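Local coordinates for carboxypeptidase 1 (Deinococcus radiodurans str. R1, PDB 5GIV), which probably releases amino acids one at a time from the C-terminus of peptides with broad specificity, as a metal-dependent carboxypeptidase of the M32 family, at residues R203-R209 against T323-A329; W313-F317 against G330-E334; R364-E368 against I415-Q420; L381-H386 against S399-A404. All blocks are in the same frame, centred on the assembly; numbering follows the deposited sequence.

Contact 1: residues R203-R209 against T323-A329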
loop_
_atom_site.group_PDB
_atom_site.type_symbol
_atom_site.label_atom_id
_atom_site.label_comp_id
_atom_site.label_asym_id
_atom_site.label_seq_id
_atom_site.Cartn_x
_atom_site.Cartn_y
_atom_site.Cartn_z
ATOM N N ARG A 203 28.069 -14.874 -12.849
ATOM C CA ARG A 203 28.882 -15.292 -11.714
ATOM C C ARG A 203 28.166 -15.150 -10.378
ATOM O O ARG A 203 28.728 -15.556 -9.352
ATOM C CB ARG A 203 30.196 -14.499 -11.691
ATOM C CG ARG A 203 31.123 -14.830 -12.833
ATOM C CD ARG A 203 32.352 -13.926 -12.914
ATOM N NE ARG A 203 33.386 -14.561 -13.728
ATOM C CZ ARG A 203 34.560 -14.010 -14.038
ATOM N NH1 ARG A 203 34.864 -12.790 -13.618
ATOM N NH2 ARG A 203 35.441 -14.687 -14.772
ATOM N N GLY A 204 26.951 -14.605 -10.364
ATOM C CA GLY A 204 26.206 -14.448 -9.128
ATOM C C GLY A 204 26.289 -13.049 -8.555
ATOM O O GLY A 204 27.343 -12.646 -8.060
ATOM N N PHE A 205 25.188 -12.298 -8.625
ATOM C CA PHE A 205 25.126 -10.919 -8.156
ATOM C C PHE A 205 24.038 -10.815 -7.094
ATOM O O PHE A 205 22.849 -10.970 -7.404
ATOM C CB PHE A 205 24.855 -9.974 -9.327
ATOM C CG PHE A 205 26.008 -9.859 -10.300
ATOM C CD1 PHE A 205 26.442 -10.964 -11.025
ATOM C CD2 PHE A 205 26.628 -8.641 -10.518
ATOM C CE1 PHE A 205 27.495 -10.860 -11.922
ATOM C CE2 PHE A 205 27.683 -8.529 -11.423
ATOM C CZ PHE A 205 28.111 -9.640 -12.125
ATOM N N ALA A 206 24.436 -10.552 -5.849
ATOM C CA ALA A 206 23.485 -10.554 -4.744
ATOM C C ALA A 206 22.355 -9.557 -4.989
ATOM O O ALA A 206 22.589 -8.401 -5.361
ATOM C CB ALA A 206 24.198 -10.229 -3.438
ATOM N N GLN A 207 21.124 -10.002 -4.715
ATOM C CA GLN A 207 19.940 -9.202 -5.014
ATOM C C GLN A 207 19.988 -7.836 -4.333
ATOM O O GLN A 207 19.641 -6.819 -4.945
ATOM C CB GLN A 207 18.687 -9.960 -4.581
ATOM C CG GLN A 207 17.486 -9.070 -4.316
ATOM C CD GLN A 207 16.205 -9.857 -4.084
ATOM O OE1 GLN A 207 15.872 -10.776 -4.836
ATOM N NE2 GLN A 207 15.482 -9.503 -3.020
ATOM N N GLU A 208 20.411 -7.791 -3.068
ATOM C CA GLU A 208 20.399 -6.530 -2.330
ATOM C C GLU A 208 21.352 -5.507 -2.947
ATOM O O GLU A 208 21.032 -4.315 -3.025
ATOM C CB GLU A 208 20.748 -6.780 -0.861
ATOM C CG GLU A 208 20.579 -5.559 0.018
ATOM C CD GLU A 208 20.895 -5.821 1.484
ATOM O OE1 GLU A 208 21.281 -6.965 1.825
ATOM O OE2 GLU A 208 20.758 -4.874 2.298
ATOM N N ARG A 209 22.527 -5.947 -3.395
ATOM C CA ARG A 209 23.442 -5.014 -4.038
ATOM C C ARG A 209 22.898 -4.496 -5.363
ATOM O O ARG A 209 23.065 -3.313 -5.683
ATOM C CB ARG A 209 24.800 -5.661 -4.258
ATOM C CG ARG A 209 25.643 -5.705 -3.028
ATOM C CD ARG A 209 26.892 -6.508 -3.251
ATOM N NE ARG A 209 27.766 -6.325 -2.108
ATOM C CZ ARG A 209 27.821 -7.144 -1.070
ATOM N NH1 ARG A 209 27.044 -8.228 -1.033
ATOM N NH2 ARG A 209 28.647 -6.863 -0.063
ATOM N N THR A 323 31.119 -2.770 -6.206
ATOM C CA THR A 323 30.004 -3.485 -5.604
ATOM C C THR A 323 30.100 -4.982 -5.873
ATOM O O THR A 323 29.686 -5.796 -5.033
ATOM C CB THR A 323 28.687 -2.911 -6.132
ATOM O OG1 THR A 323 28.704 -1.477 -6.007
ATOM C CG2 THR A 323 27.491 -3.461 -5.343
ATOM N N PHE A 324 30.629 -5.367 -7.032
ATOM C CA PHE A 324 30.758 -6.770 -7.424
ATOM C C PHE A 324 32.193 -7.038 -7.868
ATOM O O PHE A 324 32.445 -7.329 -9.043
ATOM C CB PHE A 324 29.770 -7.108 -8.540
ATOM C CG PHE A 324 28.340 -6.752 -8.229
ATOM C CD1 PHE A 324 27.579 -7.543 -7.387
ATOM C CD2 PHE A 324 27.759 -5.618 -8.783
ATOM C CE1 PHE A 324 26.258 -7.212 -7.111
ATOM C CE2 PHE A 324 26.447 -5.282 -8.513
ATOM C CZ PHE A 324 25.690 -6.081 -7.677
ATOM N N PRO A 325 33.163 -6.976 -6.936
ATOM C CA PRO A 325 34.582 -7.059 -7.327
ATOM C C PRO A 325 35.008 -8.400 -7.897
ATOM O O PRO A 325 35.678 -8.444 -8.938
ATOM C CB PRO A 325 35.326 -6.746 -6.023
ATOM C CG PRO A 325 34.367 -7.111 -4.940
ATOM C CD PRO A 325 32.995 -6.770 -5.486
ATOM N N GLU A 326 34.684 -9.501 -7.223
ATOM C CA GLU A 326 35.086 -10.790 -7.768
ATOM C C GLU A 326 34.375 -11.069 -9.088
ATOM O O GLU A 326 34.966 -11.656 -10.002
ATOM C CB GLU A 326 34.839 -11.912 -6.759
ATOM C CG GLU A 326 35.260 -13.282 -7.282
ATOM C CD GLU A 326 35.041 -14.403 -6.278
ATOM O OE1 GLU A 326 34.375 -15.401 -6.630
ATOM O OE2 GLU A 326 35.531 -14.292 -5.130
ATOM N N GLN A 327 33.109 -10.650 -9.212
ATOM C CA GLN A 327 32.366 -10.926 -10.437
ATOM C C GLN A 327 32.971 -10.196 -11.630
ATOM O O GLN A 327 32.981 -10.726 -12.747
ATOM C CB GLN A 327 30.886 -10.557 -10.279
ATOM C CG GLN A 327 30.122 -11.361 -9.211
ATOM C CD GLN A 327 30.112 -10.716 -7.827
ATOM O OE1 GLN A 327 31.041 -10.009 -7.443
ATOM N NE2 GLN A 327 29.054 -10.963 -7.077
ATOM N N LEU A 328 33.497 -8.992 -11.422
ATOM C CA LEU A 328 34.076 -8.236 -12.525
ATOM C C LEU A 328 35.584 -8.406 -12.638
ATOM O O LEU A 328 36.208 -7.727 -13.457
ATOM C CB LEU A 328 33.735 -6.752 -12.397
ATOM C CG LEU A 328 32.353 -6.367 -12.911
ATOM C CD1 LEU A 328 32.244 -6.730 -14.380
ATOM C CD2 LEU A 328 31.269 -7.063 -12.108
ATOM N N ALA A 329 36.178 -9.309 -11.860
ATOM C CA ALA A 329 37.608 -9.570 -11.980
ATOM C C ALA A 329 37.942 -10.070 -13.377
ATOM O O ALA A 329 37.312 -11.001 -13.886
ATOM C CB ALA A 329 38.048 -10.595 -10.933
HETATM O O HOH W 1 37.319 -12.641 -16.234
HETATM O O HOH W 2 27.206 -10.096 -4.844
#
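Gln327, Phe205 and Phe324 bury more surface here than any other residues, and the rest of the contact is built round them. The side chain of Gln327 does two jobs. Gln327 NE2 donates a short, nearly straight hydrogen bond to Gly204 O (2.6 Å), while Gln327 CG, a methylene, sits over one face of the Phe205 ring, 4.0 Å from the centroid, a CH-pi contact. A glutamine suits the spot because it offers an apolar stem and a polar tip at once. Gly204 itself has backbone angles (99/109) at which a CB would run into the preceding carbonyl.

Phe205 then meets Phe324 obliquely, with centroids 4.7 Å apart and planes at 49°; Leu328 CD2 adds to the patch, 3.9 Å from Phe205 CE2. The two loops thus joined are the lead-in to helix 207-221, whose N-cap is Ala206, and the exit from helix 310-323, so the contact ties the start of one helix to the end of another in this largely helical metallopeptidase.

Away from the helix, Arg203 reaches the type I turn Glu326-Ala329. Arg203 NH1 donates to Gln327 O (2.9 Å) and Ala329 O (3.0 Å), a fit between a guanidinium edge and two carbonyls, and water 1 links Arg203 NH2 to Ala329 O. At the helical end, Arg209 CB lies 3.6 Å from both Thr323 CG2 and Phe324 CZ.

Contact 2: residues W313-F317 against G330-E334; sequences WAAYF and GVTEE
Segment 313-317 is a continuous piece of helix 310-323, with Phe317 N bonded to Trp313 O (2.9 Å). Segment 330-334 opens with Gly330 in a left-handed helical conformation (77/14), where glycine is at ease, runs extended through Val331 (-120/132) and Thr332 (-89/166), and turns helical at Glu333. The closest CA pair is Phe317 with Glu333, 6.0 Å.

Packing centres on the ring of Phe317, chi1 t and chi2 74°, whose CA-CB bond points toward the other segment. Glu333 CA stands almost on the ring normal, 3.7 Å from the Phe317 centroid and 4° off it, a CH-pi contact; Glu333 CB is 3.7 Å from Phe317 CD2. A flat aromatic suits this place because its face can lie against the backbone of the first helical turn. The Phe317 CZ atom is 3.6 Å from Val331 O and 3.7 Å from Thr332 O. Glu333, chi1 and chi2 both t, lays its carboxylate close over Ala314, where a methyl is small enough to admit it: Glu333 OE2 is 3.1 Å from Ala314 CA and 3.4 Å from Ala314 CB.

The contact closes a connection between two consecutive helices, 310-323 and 333-339. Thr332 (chi1 p) is the N-cap of the second: Thr332 OG1 caps a backbone N just past the segment and Glu335 OE1 accepts from Thr332 N, the reciprocal pattern of a capping box.

The polar link is a water bridge: water 3 donates to Ala314 O (3.0 Å) and weakly to Glu333 OE1 (3.4 Å).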
loop_
_atom_site.group_PDB
_atom_site.type_symbol
_atom_site.label_atom_id
_atom_site.label_comp_id
_atom_site.label_asym_id
_atom_site.label_seq_id
_atom_site.Cartn_x
_atom_site.Cartn_y
_atom_site.Cartn_z
ATOM N N TRP A 313 28.681 3.729 -18.736
ATOM C CA TRP A 313 29.548 2.791 -18.033
ATOM C C TRP A 313 30.919 3.384 -17.708
ATOM O O TRP A 313 31.557 2.958 -16.735
ATOM C CB TRP A 313 29.676 1.497 -18.843
ATOM C CG TRP A 313 28.433 0.698 -18.719
ATOM C CD1 TRP A 313 27.469 0.520 -19.670
ATOM C CD2 TRP A 313 27.967 0.027 -17.543
ATOM N NE1 TRP A 313 26.444 -0.244 -19.164
ATOM C CE2 TRP A 313 26.726 -0.559 -17.860
ATOM C CE3 TRP A 313 28.485 -0.142 -16.257
ATOM C CZ2 TRP A 313 25.995 -1.309 -16.938
ATOM C CZ3 TRP A 313 27.756 -0.892 -15.336
ATOM C CH2 TRP A 313 26.526 -1.463 -15.685
ATOM N N ALA A 314 31.382 4.374 -18.478
ATOM C CA ALA A 314 32.559 5.119 -18.041
ATOM C C ALA A 314 32.330 5.742 -16.672
ATOM O O ALA A 314 33.270 5.859 -15.879
ATOM C CB ALA A 314 32.929 6.196 -19.059
ATOM N N ALA A 315 31.085 6.113 -16.367
ATOM C CA ALA A 315 30.756 6.768 -15.109
ATOM C C ALA A 315 30.482 5.783 -13.979
ATOM O O ALA A 315 30.866 6.042 -12.832
ATOM C CB ALA A 315 29.532 7.668 -15.293
ATOM N N TYR A 316 29.875 4.629 -14.277
ATOM C CA TYR A 316 29.385 3.747 -13.229
ATOM C C TYR A 316 30.139 2.432 -13.106
ATOM O O TYR A 316 29.916 1.712 -12.130
ATOM C CB TYR A 316 27.888 3.453 -13.421
ATOM C CG TYR A 316 27.030 4.633 -13.076
ATOM C CD1 TYR A 316 26.830 4.988 -11.751
ATOM C CD2 TYR A 316 26.420 5.395 -14.062
ATOM C CE1 TYR A 316 26.057 6.073 -11.416
ATOM C CE2 TYR A 316 25.637 6.487 -13.735
ATOM C CZ TYR A 316 25.464 6.821 -12.411
ATOM O OH TYR A 316 24.698 7.905 -12.052
ATOM N N PHE A 317 31.038 2.101 -14.027
ATOM C CA PHE A 317 31.734 0.831 -13.878
ATOM C C PHE A 317 32.482 0.772 -12.554
ATOM O O PHE A 317 32.556 -0.295 -11.929
ATOM C CB PHE A 317 32.694 0.593 -15.038
ATOM C CG PHE A 317 33.326 -0.761 -15.014
ATOM C CD1 PHE A 317 32.591 -1.879 -15.353
ATOM C CD2 PHE A 317 34.649 -0.922 -14.641
ATOM C CE1 PHE A 317 33.156 -3.134 -15.340
ATOM C CE2 PHE A 317 35.231 -2.185 -14.620
ATOM C CZ PHE A 317 34.477 -3.294 -14.968
ATOM N N GLY A 330 38.932 -9.443 -14.004
ATOM C CA GLY A 330 39.303 -9.803 -15.358
ATOM C C GLY A 330 38.381 -9.271 -16.423
ATOM O O GLY A 330 38.463 -9.715 -17.577
ATOM N N VAL A 331 37.516 -8.324 -16.079
ATOM C CA VAL A 331 36.561 -7.746 -17.011
ATOM C C VAL A 331 36.851 -6.261 -17.091
ATOM O O VAL A 331 36.981 -5.596 -16.057
ATOM C CB VAL A 331 35.105 -7.993 -16.567
ATOM C CG1 VAL A 331 34.131 -7.505 -17.635
ATOM C CG2 VAL A 331 34.891 -9.477 -16.230
ATOM N N THR A 332 36.927 -5.740 -18.305
ATOM C CA THR A 332 37.192 -4.322 -18.467
ATOM C C THR A 332 35.890 -3.532 -18.465
ATOM O O THR A 332 34.788 -4.078 -18.566
ATOM C CB THR A 332 37.949 -4.053 -19.764
ATOM O OG1 THR A 332 37.074 -4.279 -20.876
ATOM C CG2 THR A 332 39.181 -4.959 -19.886
ATOM N N GLU A 333 36.027 -2.221 -18.307
ATOM C CA GLU A 333 34.876 -1.353 -18.469
ATOM C C GLU A 333 34.281 -1.492 -19.867
ATOM O O GLU A 333 33.058 -1.526 -20.029
ATOM C CB GLU A 333 35.281 0.087 -18.175
ATOM C CG GLU A 333 34.300 1.103 -18.667
ATOM C CD GLU A 333 34.828 2.508 -18.548
ATOM O OE1 GLU A 333 35.446 2.832 -17.508
ATOM O OE2 GLU A 333 34.644 3.275 -19.513
ATOM N N GLU A 334 35.131 -1.589 -20.892
ATOM C CA GLU A 334 34.630 -1.736 -22.257
ATOM C C GLU A 334 33.860 -3.043 -22.433
ATOM O O GLU A 334 32.917 -3.107 -23.228
ATOM C CB GLU A 334 35.792 -1.636 -23.255
ATOM C CG GLU A 334 35.448 -1.897 -24.731
ATOM C CD GLU A 334 34.566 -0.813 -25.377
ATOM O OE1 GLU A 334 34.129 -1.015 -26.538
ATOM O OE2 GLU A 334 34.313 0.243 -24.742
HETATM O O HOH W 3 36.179 5.934 -16.389
#

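Contact 3: residues R364-E368 against I415-Q420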
loop_
_atom_site.group_PDB
_atom_site.type_symbol
_atom_site.label_atom_id
_atom_site.label_comp_id
_atom_site.label_asym_id
_atom_site.label_seq_id
_atom_site.Cartn_x
_atom_site.Cartn_y
_atom_site.Cartn_z
ATOM N N ARG A 364 2.609 -8.961 -33.432
ATOM C CA ARG A 364 1.343 -8.846 -32.714
ATOM C C ARG A 364 0.369 -7.917 -33.433
ATOM O O ARG A 364 -0.820 -8.234 -33.573
ATOM C CB ARG A 364 1.600 -8.349 -31.295
ATOM C CG ARG A 364 2.309 -9.349 -30.419
ATOM C CD ARG A 364 3.214 -8.677 -29.391
ATOM N NE ARG A 364 3.735 -9.651 -28.433
ATOM C CZ ARG A 364 4.693 -10.534 -28.711
ATOM N NH1 ARG A 364 5.234 -10.579 -29.925
ATOM N NH2 ARG A 364 5.092 -11.391 -27.777
ATOM N N PHE A 365 0.856 -6.766 -33.905
ATOM C CA PHE A 365 -0.016 -5.808 -34.577
ATOM C C PHE A 365 -0.688 -6.440 -35.791
ATOM O O PHE A 365 -1.898 -6.287 -35.996
ATOM C CB PHE A 365 0.797 -4.579 -34.972
ATOM C CG PHE A 365 0.012 -3.512 -35.682
ATOM C CD1 PHE A 365 -0.713 -2.583 -34.970
ATOM C CD2 PHE A 365 0.030 -3.420 -37.064
ATOM C CE1 PHE A 365 -1.417 -1.589 -35.618
ATOM C CE2 PHE A 365 -0.672 -2.421 -37.722
ATOM C CZ PHE A 365 -1.395 -1.509 -37.001
ATOM N N GLU A 366 0.083 -7.165 -36.607
ATOM C CA GLU A 366 -0.479 -7.749 -37.819
ATOM C C GLU A 366 -1.490 -8.845 -37.503
ATOM O O GLU A 366 -2.475 -9.005 -38.235
ATOM C CB GLU A 366 0.648 -8.266 -38.714
ATOM C CG GLU A 366 1.421 -7.131 -39.398
ATOM C CD GLU A 366 2.590 -7.602 -40.249
ATOM O OE1 GLU A 366 2.901 -8.819 -40.245
ATOM O OE2 GLU A 366 3.221 -6.743 -40.911
ATOM N N LEU A 367 -1.294 -9.581 -36.402
ATOM C CA LEU A 367 -2.296 -10.553 -35.979
ATOM C C LEU A 367 -3.557 -9.852 -35.497
ATOM O O LEU A 367 -4.672 -10.342 -35.718
ATOM C CB LEU A 367 -1.727 -11.459 -34.879
ATOM C CG LEU A 367 -0.590 -12.409 -35.278
ATOM C CD1 LEU A 367 0.120 -12.964 -34.048
ATOM C CD2 LEU A 367 -1.113 -13.557 -36.146
ATOM N N GLU A 368 -3.399 -8.712 -34.816
ATOM C CA GLU A 368 -4.556 -7.905 -34.447
ATOM C C GLU A 368 -5.300 -7.428 -35.688
ATOM O O GLU A 368 -6.537 -7.471 -35.740
ATOM C CB GLU A 368 -4.121 -6.708 -33.608
ATOM C CG GLU A 368 -3.658 -7.010 -32.201
ATOM C CD GLU A 368 -3.251 -5.740 -31.460
ATOM O OE1 GLU A 368 -2.926 -4.735 -32.134
ATOM O OE2 GLU A 368 -3.267 -5.745 -30.212
ATOM N N ILE A 415 -8.459 -6.618 -27.745
ATOM C CA ILE A 415 -7.589 -7.053 -28.826
ATOM C C ILE A 415 -7.549 -5.943 -29.863
ATOM O O ILE A 415 -8.593 -5.559 -30.405
ATOM C CB ILE A 415 -8.077 -8.365 -29.454
ATOM C CG1 ILE A 415 -7.988 -9.506 -28.445
ATOM C CG2 ILE A 415 -7.269 -8.685 -30.696
ATOM C CD1 ILE A 415 -8.704 -10.763 -28.903
ATOM N N GLY A 416 -6.357 -5.405 -30.118
ATOM C CA GLY A 416 -6.204 -4.368 -31.115
ATOM C C GLY A 416 -5.518 -3.134 -30.585
ATOM O O GLY A 416 -5.983 -2.535 -29.613
ATOM N N GLY A 417 -4.444 -2.711 -31.246
ATOM C CA GLY A 417 -3.724 -1.528 -30.811
ATOM C C GLY A 417 -2.993 -1.667 -29.498
ATOM O O GLY A 417 -2.691 -0.660 -28.866
ATOM N N SER A 418 -2.666 -2.893 -29.090
ATOM C CA SER A 418 -2.086 -3.147 -27.775
ATOM C C SER A 418 -0.587 -2.912 -27.716
ATOM O O SER A 418 -0.051 -2.745 -26.616
ATOM C CB SER A 418 -2.341 -4.595 -27.349
ATOM O OG SER A 418 -3.689 -4.950 -27.554
ATOM N N PHE A 419 0.102 -2.913 -28.855
ATOM C CA PHE A 419 1.557 -3.007 -28.860
ATOM C C PHE A 419 2.290 -1.930 -29.648
ATOM O O PHE A 419 3.487 -1.742 -29.396
ATOM C CB PHE A 419 1.997 -4.378 -29.400
ATOM C CG PHE A 419 1.637 -5.536 -28.502
ATOM C CD1 PHE A 419 2.462 -5.887 -27.433
ATOM C CD2 PHE A 419 0.481 -6.270 -28.721
ATOM C CE1 PHE A 419 2.137 -6.939 -26.600
ATOM C CE2 PHE A 419 0.153 -7.343 -27.895
ATOM C CZ PHE A 419 0.981 -7.669 -26.825
ATOM N N GLN A 420 1.658 -1.244 -30.609
ATOM C CA GLN A 420 2.452 -0.337 -31.439
ATOM C C GLN A 420 3.059 0.798 -30.621
ATOM O O GLN A 420 4.088 1.348 -31.019
ATOM C CB GLN A 420 1.641 0.205 -32.627
ATOM C CG GLN A 420 0.601 1.214 -32.284
ATOM C CD GLN A 420 -0.589 0.567 -31.665
ATOM O OE1 GLN A 420 -0.799 -0.641 -31.813
ATOM N NE2 GLN A 420 -1.371 1.350 -30.941
#
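This is a buried contact in which a helix-borne carboxylate gathers the backbone amides of a loop: helix 357-372 meets the segment leading into helix 420-439. Glu368 supplies the carboxylate. Glu368 OE2 accepts from Ser418 N (3.1 Å) and Ser418 OG (2.8 Å), and weakly from Gly416 N (3.1 Å); Glu368 OE1 takes a weak bond from Gly417 N (2.7 Å). Such a cluster of donors can satisfy a buried charge, and Trp410 NE1 adds another. Gly416 (126/126) and Gly417 (68/23) adopt angles that suit residues without a side chain, letting the loop curl round the carboxylate.

One turn earlier, the aliphatic part of Arg364 lies over the Phe419 ring, with Arg364 CD 3.3 Å from the centroid, a CH-pi contact, while its guanidinium reaches on to a salt bridge with Asp407. The Phe419 side chain is about 11 Å from the bound zinc ion, near the metal site without belonging to it. Beyond, Phe365 packs against helices 155-163 and 169-193, and Arg364 against Trp385 of helix 381-393.

Contact 4: residues L381-H386 against S399-A404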
loop_
_atom_site.group_PDB
_atom_site.type_symbol
_atom_site.label_atom_id
_atom_site.label_comp_id
_atom_site.label_asym_id
_atom_site.label_seq_id
_atom_site.Cartn_x
_atom_site.Cartn_y
_atom_site.Cartn_z
ATOM N N LEU A 381 -5.340 -18.700 -33.824
ATOM C CA LEU A 381 -4.330 -17.720 -33.427
ATOM C C LEU A 381 -3.019 -18.383 -33.022
ATOM O O LEU A 381 -1.942 -17.902 -33.386
ATOM C CB LEU A 381 -4.860 -16.845 -32.289
ATOM C CG LEU A 381 -3.893 -15.794 -31.735
ATOM C CD1 LEU A 381 -3.459 -14.791 -32.814
ATOM C CD2 LEU A 381 -4.528 -15.071 -30.564
ATOM N N ALA A 382 -3.083 -19.482 -32.266
ATOM C CA ALA A 382 -1.855 -20.125 -31.804
ATOM C C ALA A 382 -0.970 -20.502 -32.978
ATOM O O ALA A 382 0.242 -20.255 -32.962
ATOM C CB ALA A 382 -2.182 -21.360 -30.958
ATOM N N ASP A 383 -1.567 -21.096 -34.016
ATOM C CA ASP A 383 -0.804 -21.493 -35.195
ATOM C C ASP A 383 -0.305 -20.282 -35.978
ATOM O O ASP A 383 0.844 -20.267 -36.432
ATOM C CB ASP A 383 -1.653 -22.416 -36.068
ATOM C CG ASP A 383 -2.034 -23.704 -35.342
ATOM O OD1 ASP A 383 -1.159 -24.275 -34.653
ATOM O OD2 ASP A 383 -3.211 -24.132 -35.430
ATOM N N ALA A 384 -1.153 -19.264 -36.164
ATOM C CA ALA A 384 -0.721 -18.073 -36.895
ATOM C C ALA A 384 0.417 -17.362 -36.170
ATOM O O ALA A 384 1.334 -16.830 -36.812
ATOM C CB ALA A 384 -1.898 -17.122 -37.104
ATOM N N TRP A 385 0.372 -17.351 -34.832
ATOM C CA TRP A 385 1.437 -16.747 -34.037
ATOM C C TRP A 385 2.773 -17.432 -34.304
ATOM O O TRP A 385 3.774 -16.769 -34.608
ATOM C CB TRP A 385 1.071 -16.815 -32.548
ATOM C CG TRP A 385 2.103 -16.211 -31.598
ATOM C CD1 TRP A 385 3.345 -16.708 -31.310
ATOM C CD2 TRP A 385 1.944 -15.038 -30.781
ATOM N NE1 TRP A 385 3.974 -15.904 -30.386
ATOM C CE2 TRP A 385 3.136 -14.873 -30.046
ATOM C CE3 TRP A 385 0.914 -14.109 -30.607
ATOM C CZ2 TRP A 385 3.327 -13.816 -29.160
ATOM C CZ3 TRP A 385 1.105 -13.058 -29.728
ATOM C CH2 TRP A 385 2.301 -12.919 -29.017
ATOM N N HIS A 386 2.813 -18.764 -34.187
ATOM C CA HIS A 386 4.043 -19.504 -34.466
ATOM C C HIS A 386 4.520 -19.271 -35.895
ATOM O O HIS A 386 5.718 -19.086 -36.139
ATOM C CB HIS A 386 3.832 -21.001 -34.218
ATOM C CG HIS A 386 3.695 -21.371 -32.770
ATOM N ND1 HIS A 386 4.507 -20.849 -31.785
ATOM C CD2 HIS A 386 2.843 -22.220 -32.143
ATOM C CE1 HIS A 386 4.157 -21.355 -30.615
ATOM N NE2 HIS A 386 3.151 -22.189 -30.804
ATOM N N SER A 399 6.111 -24.471 -27.501
ATOM C CA SER A 399 4.704 -24.656 -27.207
ATOM C C SER A 399 4.029 -23.289 -27.281
ATOM O O SER A 399 4.608 -22.321 -27.782
ATOM C CB SER A 399 4.531 -25.333 -25.843
ATOM O OG SER A 399 5.024 -24.508 -24.806
ATOM N N ASP A 400 2.800 -23.208 -26.771
ATOM C CA ASP A 400 2.082 -21.943 -26.732
ATOM C C ASP A 400 2.412 -21.110 -25.505
ATOM O O ASP A 400 2.049 -19.930 -25.472
ATOM C CB ASP A 400 0.569 -22.192 -26.777
ATOM C CG ASP A 400 0.140 -22.905 -28.035
ATOM O OD1 ASP A 400 0.688 -22.607 -29.106
ATOM O OD2 ASP A 400 -0.743 -23.778 -27.962
ATOM N N VAL A 401 3.097 -21.684 -24.507
ATOM C CA VAL A 401 3.435 -20.927 -23.302
ATOM C C VAL A 401 4.103 -19.612 -23.673
ATOM O O VAL A 401 3.675 -18.530 -23.248
ATOM C CB VAL A 401 4.337 -21.759 -22.375
ATOM C CG1 VAL A 401 4.825 -20.903 -21.213
ATOM C CG2 VAL A 401 3.588 -22.997 -21.863
ATOM N N ASP A 402 5.172 -19.692 -24.463
ATOM C CA ASP A 402 5.883 -18.526 -24.958
ATOM C C ASP A 402 5.490 -18.184 -26.389
ATOM O O ASP A 402 6.166 -17.375 -27.036
ATOM C CB ASP A 402 7.387 -18.751 -24.838
ATOM C CG ASP A 402 7.847 -18.849 -23.383
ATOM O OD1 ASP A 402 7.162 -18.296 -22.497
ATOM O OD2 ASP A 402 8.887 -19.490 -23.126
ATOM N N GLY A 403 4.432 -18.819 -26.904
ATOM C CA GLY A 403 3.778 -18.406 -28.127
ATOM C C GLY A 403 2.650 -17.434 -27.849
ATOM O O GLY A 403 2.864 -16.408 -27.198
ATOM N N ALA A 404 1.441 -17.753 -28.332
ATOM C CA ALA A 404 0.291 -16.849 -28.234
ATOM C C ALA A 404 -0.185 -16.604 -26.803
ATOM O O ALA A 404 -0.964 -15.675 -26.584
ATOM C CB ALA A 404 -0.871 -17.380 -29.075
HETATM O O HOH W 4 1.137 -20.025 -30.207
HETATM O O HOH W 5 6.712 -16.902 -29.664
#
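Ser399 begins the second segment with its CB turned away from helix 381-393, while its carbonyl O comes within 3.0 Å of His386 CE1, near the plane of the imidazole. Asp400 follows: its OD1 accepts a weak hydrogen bond from His386 NE2 (3.0 Å) and one from water 4 (2.8 Å). That water also donates to Ala382 O (2.9 Å) and accepts from Ala404 N (3.0 Å), filling the gap beside the helix. The CA-to-CB bond of Asp402 points away from the helix, and its OD1 forms a salt bridge with Arg123, but its O is joined through water 5 to Trp385 NE1. Gly403 is tight, since a CB there would clash with His386 CE1; its C lies 3.2 Å from Trp385 NE1, over the indole face. Ala404, small enough to slide in, sets CA 3.8 Å from the centroid of the Trp385 six-membered ring, a CH-pi contact, with its CB 4.0 Å from Ala382 CA. The outcome is a loop folded back on the helix it follows, packed through small residues and bridging waters, within the helical M32 fold and away from the zinc site.

The four contacts form two touching pairs. Contacts 1 and 2 are partly buried and share the region of helix 310-323 and the loop after it: Leu328 of contact 1 packs on Phe317 of contact 2. Contacts 3 and 4 are buried and meet through consecutive helices, 357-372 and 381-393, where Arg364 and Leu367 pack on Trp385. Between the pairs the centres are 37 to 40 Å apart. Chemistry follows place. At the periphery, Arg203 uses backbone carbonyls and contact 2 rests on Phe317 packed against the backbone of Glu333, with a water bridge as its polar part, whereas in contact 3 several donors converge on a buried carboxylate, nearer the zinc, and contact 4 combines Ala404 packed on Trp385 with two bridging waters.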